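Local coordinates for beta-galactosidase (Bacillus circulans subsp. alkalophilus, PDB 3TTY), which catalyses the hydrolysis of terminal, non-reducing beta-D-galactose residues from beta-D-galactosides, at residues Y57-D63 and K131-Y136; V335-D340 and E618-R622. One frame throughout, in Å; residues are numbered along the deposited sequence.

Contact 1 of 2, residues Y57-D63 and K131-Y136; sequences YDFTWLD and KLAERY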
loop_
_atom_site.group_PDB
_atom_site.type_symbol
_atom_site.label_atom_id
_atom_site.label_comp_id
_atom_site.label_asym_id
_atom_site.label_seq_id
_atom_site.Cartn_x
_atom_site.Cartn_y
_atom_site.Cartn_z
ATOM N N TYR A 57 -34.333 -19.676 -23.732
ATOM C CA TYR A 57 -34.718 -18.336 -23.289
ATOM C C TYR A 57 -36.096 -18.347 -22.607
ATOM O O TYR A 57 -37.078 -18.845 -23.159
ATOM C CB TYR A 57 -34.732 -17.344 -24.469
ATOM C CG TYR A 57 -33.376 -17.134 -25.132
ATOM C CD1 TYR A 57 -32.530 -16.109 -24.729
ATOM C CD2 TYR A 57 -32.945 -17.965 -26.153
ATOM C CE1 TYR A 57 -31.295 -15.921 -25.323
ATOM C CE2 TYR A 57 -31.703 -17.782 -26.759
ATOM C CZ TYR A 57 -30.892 -16.763 -26.340
ATOM O OH TYR A 57 -29.674 -16.583 -26.940
ATOM N N ASP A 58 -36.164 -17.785 -21.406
ATOM C CA ASP A 58 -37.419 -17.701 -20.679
ATOM C C ASP A 58 -37.746 -16.259 -20.316
ATOM O O ASP A 58 -37.029 -15.628 -19.547
ATOM C CB ASP A 58 -37.394 -18.572 -19.424
ATOM C CG ASP A 58 -38.680 -18.452 -18.618
ATOM O OD1 ASP A 58 -39.769 -18.391 -19.230
ATOM O OD2 ASP A 58 -38.605 -18.395 -17.377
ATOM N N PHE A 59 -38.830 -15.743 -20.884
ATOM C CA PHE A 59 -39.235 -14.364 -20.659
ATOM C C PHE A 59 -40.561 -14.281 -19.901
ATOM O O PHE A 59 -41.044 -13.182 -19.611
ATOM C CB PHE A 59 -39.379 -13.619 -21.991
ATOM C CG PHE A 59 -38.085 -13.431 -22.745
ATOM C CD1 PHE A 59 -37.220 -12.390 -22.425
ATOM C CD2 PHE A 59 -37.761 -14.257 -23.812
ATOM C CE1 PHE A 59 -36.043 -12.193 -23.139
ATOM C CE2 PHE A 59 -36.590 -14.067 -24.533
ATOM C CZ PHE A 59 -35.729 -13.029 -24.196
ATOM N N THR A 60 -41.155 -15.433 -19.584
ATOM C CA THR A 60 -42.480 -15.437 -18.955
ATOM C C THR A 60 -42.499 -14.665 -17.636
ATOM O O THR A 60 -43.456 -13.947 -17.355
ATOM C CB THR A 60 -43.052 -16.865 -18.781
ATOM O OG1 THR A 60 -42.249 -17.607 -17.851
ATOM C CG2 THR A 60 -43.084 -17.586 -20.127
ATOM N N TRP A 61 -41.427 -14.787 -16.855
ATOM C CA TRP A 61 -41.303 -14.086 -15.579
ATOM C C TRP A 61 -41.321 -12.580 -15.816
ATOM O O TRP A 61 -41.940 -11.815 -15.071
ATOM C CB TRP A 61 -39.994 -14.483 -14.867
ATOM C CG TRP A 61 -38.765 -14.015 -15.601
ATOM C CD1 TRP A 61 -38.154 -14.634 -16.651
ATOM C CD2 TRP A 61 -38.030 -12.807 -15.366
ATOM N NE1 TRP A 61 -37.080 -13.891 -17.081
ATOM C CE2 TRP A 61 -36.983 -12.764 -16.309
ATOM C CE3 TRP A 61 -38.155 -11.758 -14.447
ATOM C CZ2 TRP A 61 -36.059 -11.719 -16.355
ATOM C CZ3 TRP A 61 -37.233 -10.724 -14.492
ATOM C CH2 TRP A 61 -36.202 -10.710 -15.441
ATOM N N LEU A 62 -40.629 -12.161 -16.863
ATOM C CA LEU A 62 -40.517 -10.747 -17.191
ATOM C C LEU A 62 -41.832 -10.192 -17.758
ATOM O O LEU A 62 -42.217 -9.070 -17.442
ATOM C CB LEU A 62 -39.373 -10.534 -18.184
ATOM C CG LEU A 62 -39.133 -9.096 -18.613
ATOM C CD1 LEU A 62 -38.838 -8.273 -17.390
ATOM C CD2 LEU A 62 -38.000 -9.037 -19.625
ATOM N N ASP A 63 -42.513 -10.978 -18.592
ATOM C CA ASP A 63 -43.860 -10.611 -19.053
ATOM C C ASP A 63 -44.726 -10.160 -17.875
ATOM O O ASP A 63 -45.392 -9.135 -17.942
ATOM C CB ASP A 63 -44.563 -11.790 -19.741
ATOM C CG ASP A 63 -43.929 -12.174 -21.059
ATOM O OD1 ASP A 63 -43.012 -11.474 -21.523
ATOM O OD2 ASP A 63 -44.361 -13.194 -21.636
ATOM N N LYS A 131 -33.864 -10.341 -28.991
ATOM C CA LYS A 131 -35.065 -11.050 -28.568
ATOM C C LYS A 131 -35.943 -10.212 -27.658
ATOM O O LYS A 131 -37.161 -10.296 -27.731
ATOM C CB LYS A 131 -34.709 -12.369 -27.878
ATOM C CG LYS A 131 -34.228 -13.471 -28.830
ATOM C CD LYS A 131 -33.859 -14.736 -28.066
ATOM C CE LYS A 131 -33.581 -15.898 -29.014
ATOM N NZ LYS A 131 -34.782 -16.246 -29.824
ATOM N N LEU A 132 -35.336 -9.415 -26.788
ATOM C CA LEU A 132 -36.115 -8.542 -25.913
ATOM C C LEU A 132 -36.889 -7.504 -26.729
ATOM O O LEU A 132 -38.075 -7.269 -26.485
ATOM C CB LEU A 132 -35.219 -7.837 -24.887
ATOM C CG LEU A 132 -34.667 -8.664 -23.723
ATOM C CD1 LEU A 132 -33.456 -7.989 -23.115
ATOM C CD2 LEU A 132 -35.737 -8.923 -22.658
ATOM N N ALA A 133 -36.215 -6.865 -27.682
ATOM C CA ALA A 133 -36.856 -5.804 -28.448
ATOM C C ALA A 133 -37.936 -6.400 -29.337
ATOM O O ALA A 133 -39.020 -5.835 -29.477
ATOM C CB ALA A 133 -35.831 -5.009 -29.276
ATOM N N GLU A 134 -37.651 -7.554 -29.920
ATOM C CA GLU A 134 -38.649 -8.237 -30.724
ATOM C C GLU A 134 -39.877 -8.597 -29.885
ATOM O O GLU A 134 -41.016 -8.344 -30.287
ATOM C CB GLU A 134 -38.060 -9.486 -31.377
ATOM C CG GLU A 134 -39.108 -10.414 -32.007
ATOM C CD GLU A 134 -38.489 -11.663 -32.629
ATOM O OE1 GLU A 134 -38.815 -11.963 -33.800
ATOM O OE2 GLU A 134 -37.681 -12.345 -31.949
ATOM N N ARG A 135 -39.650 -9.189 -28.720
ATOM C CA ARG A 135 -40.768 -9.642 -27.893
ATOM C C ARG A 135 -41.646 -8.473 -27.455
ATOM O O ARG A 135 -42.870 -8.595 -27.401
ATOM C CB ARG A 135 -40.283 -10.415 -26.666
ATOM C CG ARG A 135 -41.406 -11.047 -25.850
ATOM C CD ARG A 135 -40.856 -11.841 -24.681
ATOM N NE ARG A 135 -41.883 -12.624 -24.000
ATOM C CZ ARG A 135 -42.222 -13.858 -24.353
ATOM N NH1 ARG A 135 -41.625 -14.438 -25.385
ATOM N NH2 ARG A 135 -43.157 -14.514 -23.681
ATOM N N TYR A 136 -41.026 -7.342 -27.141
ATOM C CA TYR A 136 -41.781 -6.217 -26.590
ATOM C C TYR A 136 -41.916 -5.056 -27.563
ATOM O O TYR A 136 -42.177 -3.933 -27.145
ATOM C CB TYR A 136 -41.149 -5.742 -25.272
ATOM C CG TYR A 136 -41.041 -6.844 -24.240
ATOM C CD1 TYR A 136 -42.175 -7.495 -23.781
ATOM C CD2 TYR A 136 -39.811 -7.242 -23.733
ATOM C CE1 TYR A 136 -42.098 -8.512 -22.846
ATOM C CE2 TYR A 136 -39.723 -8.271 -22.787
ATOM C CZ TYR A 136 -40.867 -8.894 -22.352
ATOM O OH TYR A 136 -40.806 -9.907 -21.421
#
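How one aromatic bump can set the fit between two helices is well illustrated by F59, at the foot of helix 60-71. Its side chain points into a hollow on the end of helix 119-135 walled by K131, L132, R135 and Y136: F59 CE1 reaches L132 CD2 at 3.3 Å and F59 CZ reaches K131 CB at 3.9 Å. One turn further on, L62 presses its CD2 against L132 CD2 (3.8 Å) and Y136 CE2 (3.7 Å), continuing the apolar seam. At the other end K131 lies across the ring of Y57, with K131 CD 3.6 Å from the ring centroid and almost on its normal, a CH-pi contact; the ammonium nitrogen NZ makes an off-centre cation-pi contact at 4.9 Å from that centroid. Polar groups close the remaining side. D63 accepts from R135 through two bonds, NE to OD1 (3.0 Å) and NH2 to OD2 (2.7 Å), a bidentate salt bridge, while Y136 OH also donates to D63 OD1 (2.7 Å). One face of the R135 guanidinium lies over F59 CB. The helix start itself is secured by D58, whose OD1 takes T60 N in a capping bond of 3.3 Å. The start of one helix meeting the end of its neighbour, here the helices that follow the second and third strands, belongs to the outer helical layer of a TIM barrel.

Contact 2 of 2, residues V335-D340 and E618-R622; sequences VAHGAD and EVAER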
loop_
_atom_site.group_PDB
_atom_site.type_symbol
_atom_site.label_atom_id
_atom_site.label_comp_id
_atom_site.label_asym_id
_atom_site.label_seq_id
_atom_site.Cartn_x
_atom_site.Cartn_y
_atom_site.Cartn_z
ATOM N N VAL A 335 -31.455 18.378 -11.569
ATOM C CA VAL A 335 -32.397 19.000 -12.488
ATOM C C VAL A 335 -31.888 20.369 -12.938
ATOM O O VAL A 335 -31.968 20.720 -14.116
ATOM C CB VAL A 335 -33.792 19.147 -11.851
ATOM C CG1 VAL A 335 -34.750 19.840 -12.824
ATOM C CG2 VAL A 335 -34.323 17.778 -11.422
ATOM N N ALA A 336 -31.356 21.125 -11.981
ATOM C CA ALA A 336 -30.806 22.455 -12.219
ATOM C C ALA A 336 -29.729 22.440 -13.308
ATOM O O ALA A 336 -29.511 23.441 -13.991
ATOM C CB ALA A 336 -30.221 23.002 -10.925
ATOM N N HIS A 337 -29.050 21.307 -13.463
ATOM C CA HIS A 337 -27.956 21.231 -14.422
ATOM C C HIS A 337 -28.284 20.481 -15.700
ATOM O O HIS A 337 -27.412 20.279 -16.535
ATOM C CB HIS A 337 -26.677 20.721 -13.764
ATOM C CG HIS A 337 -26.132 21.666 -12.740
ATOM N ND1 HIS A 337 -25.486 22.834 -13.080
ATOM C CD2 HIS A 337 -26.186 21.645 -11.389
ATOM C CE1 HIS A 337 -25.141 23.480 -11.981
ATOM N NE2 HIS A 337 -25.549 22.777 -10.941
ATOM N N GLY A 338 -29.551 20.120 -15.881
ATOM C CA GLY A 338 -29.990 19.572 -17.152
ATOM C C GLY A 338 -30.727 18.253 -17.063
ATOM O O GLY A 338 -31.170 17.722 -18.071
ATOM N N ALA A 339 -30.866 17.714 -15.859
ATOM C CA ALA A 339 -31.541 16.427 -15.689
ATOM C C ALA A 339 -33.052 16.551 -15.875
ATOM O O ALA A 339 -33.685 17.413 -15.278
ATOM C CB ALA A 339 -31.216 15.830 -14.316
ATOM N N ASP A 340 -33.625 15.689 -16.708
ATOM C CA ASP A 340 -35.068 15.681 -16.941
ATOM C C ASP A 340 -35.715 14.426 -16.369
ATOM O O ASP A 340 -36.857 14.093 -16.688
ATOM C CB ASP A 340 -35.392 15.824 -18.434
ATOM C CG ASP A 340 -35.445 17.277 -18.884
ATOM O OD1 ASP A 340 -35.162 18.160 -18.049
ATOM O OD2 ASP A 340 -35.763 17.529 -20.072
ATOM N N GLU A 618 -26.304 27.884 -3.966
ATOM C CA GLU A 618 -26.008 27.729 -5.373
ATOM C C GLU A 618 -27.152 28.229 -6.242
ATOM O O GLU A 618 -28.325 27.941 -5.983
ATOM C CB GLU A 618 -25.712 26.264 -5.673
ATOM C CG GLU A 618 -25.596 25.943 -7.147
ATOM C CD GLU A 618 -25.441 24.460 -7.383
ATOM O OE1 GLU A 618 -25.444 23.700 -6.390
ATOM O OE2 GLU A 618 -25.335 24.057 -8.556
ATOM N N VAL A 619 -26.811 28.991 -7.273
ATOM C CA VAL A 619 -27.811 29.382 -8.245
ATOM C C VAL A 619 -27.418 28.955 -9.660
ATOM O O VAL A 619 -26.299 29.203 -10.103
ATOM C CB VAL A 619 -28.068 30.893 -8.208
ATOM C CG1 VAL A 619 -29.215 31.246 -9.142
ATOM C CG2 VAL A 619 -28.368 31.342 -6.784
ATOM N N ALA A 620 -28.346 28.320 -10.365
ATOM C CA ALA A 620 -28.097 27.905 -11.735
ATOM C C ALA A 620 -29.353 28.111 -12.560
ATOM O O ALA A 620 -30.458 28.139 -12.024
ATOM C CB ALA A 620 -27.652 26.450 -11.781
ATOM N N GLU A 621 -29.190 28.236 -13.872
ATOM C CA GLU A 621 -30.296 28.633 -14.719
ATOM C C GLU A 621 -30.542 27.665 -15.862
ATOM O O GLU A 621 -29.606 27.217 -16.521
ATOM C CB GLU A 621 -30.051 30.039 -15.291
ATOM C CG GLU A 621 -31.186 30.535 -16.202
ATOM C CD GLU A 621 -30.794 31.750 -17.046
ATOM O OE1 GLU A 621 -29.765 31.674 -17.751
ATOM O OE2 GLU A 621 -31.507 32.781 -16.996
ATOM N N ARG A 622 -31.811 27.351 -16.090
ATOM C CA ARG A 622 -32.237 26.706 -17.321
ATOM C C ARG A 622 -33.293 27.592 -17.978
ATOM O O ARG A 622 -34.107 28.212 -17.295
ATOM C CB ARG A 622 -32.790 25.302 -17.052
ATOM C CG ARG A 622 -31.762 24.301 -16.532
ATOM C CD ARG A 622 -32.390 22.935 -16.224
ATOM N NE ARG A 622 -32.795 22.217 -17.430
ATOM C CZ ARG A 622 -33.359 21.013 -17.447
ATOM N NH1 ARG A 622 -33.594 20.356 -16.321
ATOM N NH2 ARG A 622 -33.705 20.467 -18.599
HETATM O O HOH W 1 -27.743 25.142 -15.465
#
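A Schellman motif ends helix 326-336, and an arginine from the C-terminal domain binds around the turn. G338 is the C-prime residue: G338 N bonds to V335 O at 3.1 Å, and with phi at 128° a beta-carbon would jam against the carbonyl oxygen of H337, which calls for glycine. R622 extends over this turn. Its NH1 donates to V335 O (2.8 Å), which thus accepts from both G338 N and R622, and to A339 O (3.1 Å); its NH2 forms a salt bridge with D340 OD1 (2.8 Å), backed by a weak bond from NH1 to D340 OD1 at 3.2 Å. All three acceptor residues meet the edge of the guanidinium, while G338 C lies over one of its faces. The turn delivers the chain from helix 326-336, which links the seventh and eighth strands of the TIM barrel, into the eighth strand, 339-344, whereas R622 belongs to strand 617-624, the first of the antiparallel C-terminal sheet; the contact therefore joins the two domains. The side chains of E618, A620 and R622, alternate residues along that strand, all point at the barrel. A620 CB sits 4.4 Å from A336 CB and 3.9 Å from H337 CE1, and H337 NE2 donates to E618 OE2 at 2.7 Å, a His-carboxylate bond. E618 OE1 has further partners in H635 and Q333, and D340 OD2 accepts from D392 N. A water bridges the two backbones, donating to A336 O (2.9 Å) and to E621 O (3.0 Å).

Both contacts involve the outer layer of the same barrel, yet they share no helix or strand and lie far apart, with centres about 37 Å and nearest atoms about 22 Å from each other. Contact 1 is peripheral and partly buried, its centre about 33 Å from the centre of the chain, and joins two neighbouring helices within one domain; contact 2, its centre about 15 Å from it, is wholly buried and ties the barrel to the C-terminal sheet across 277 intervening residues. Each has an arginine-aspartate salt bridge. In 57-63 with 131-136 it flanks an aromatic and aliphatic seam, whereas in 335-340 with 618-622 the arginine also donates to the main-chain carbonyls of V335 and A339, and polar bonds outweigh a small alanine contact.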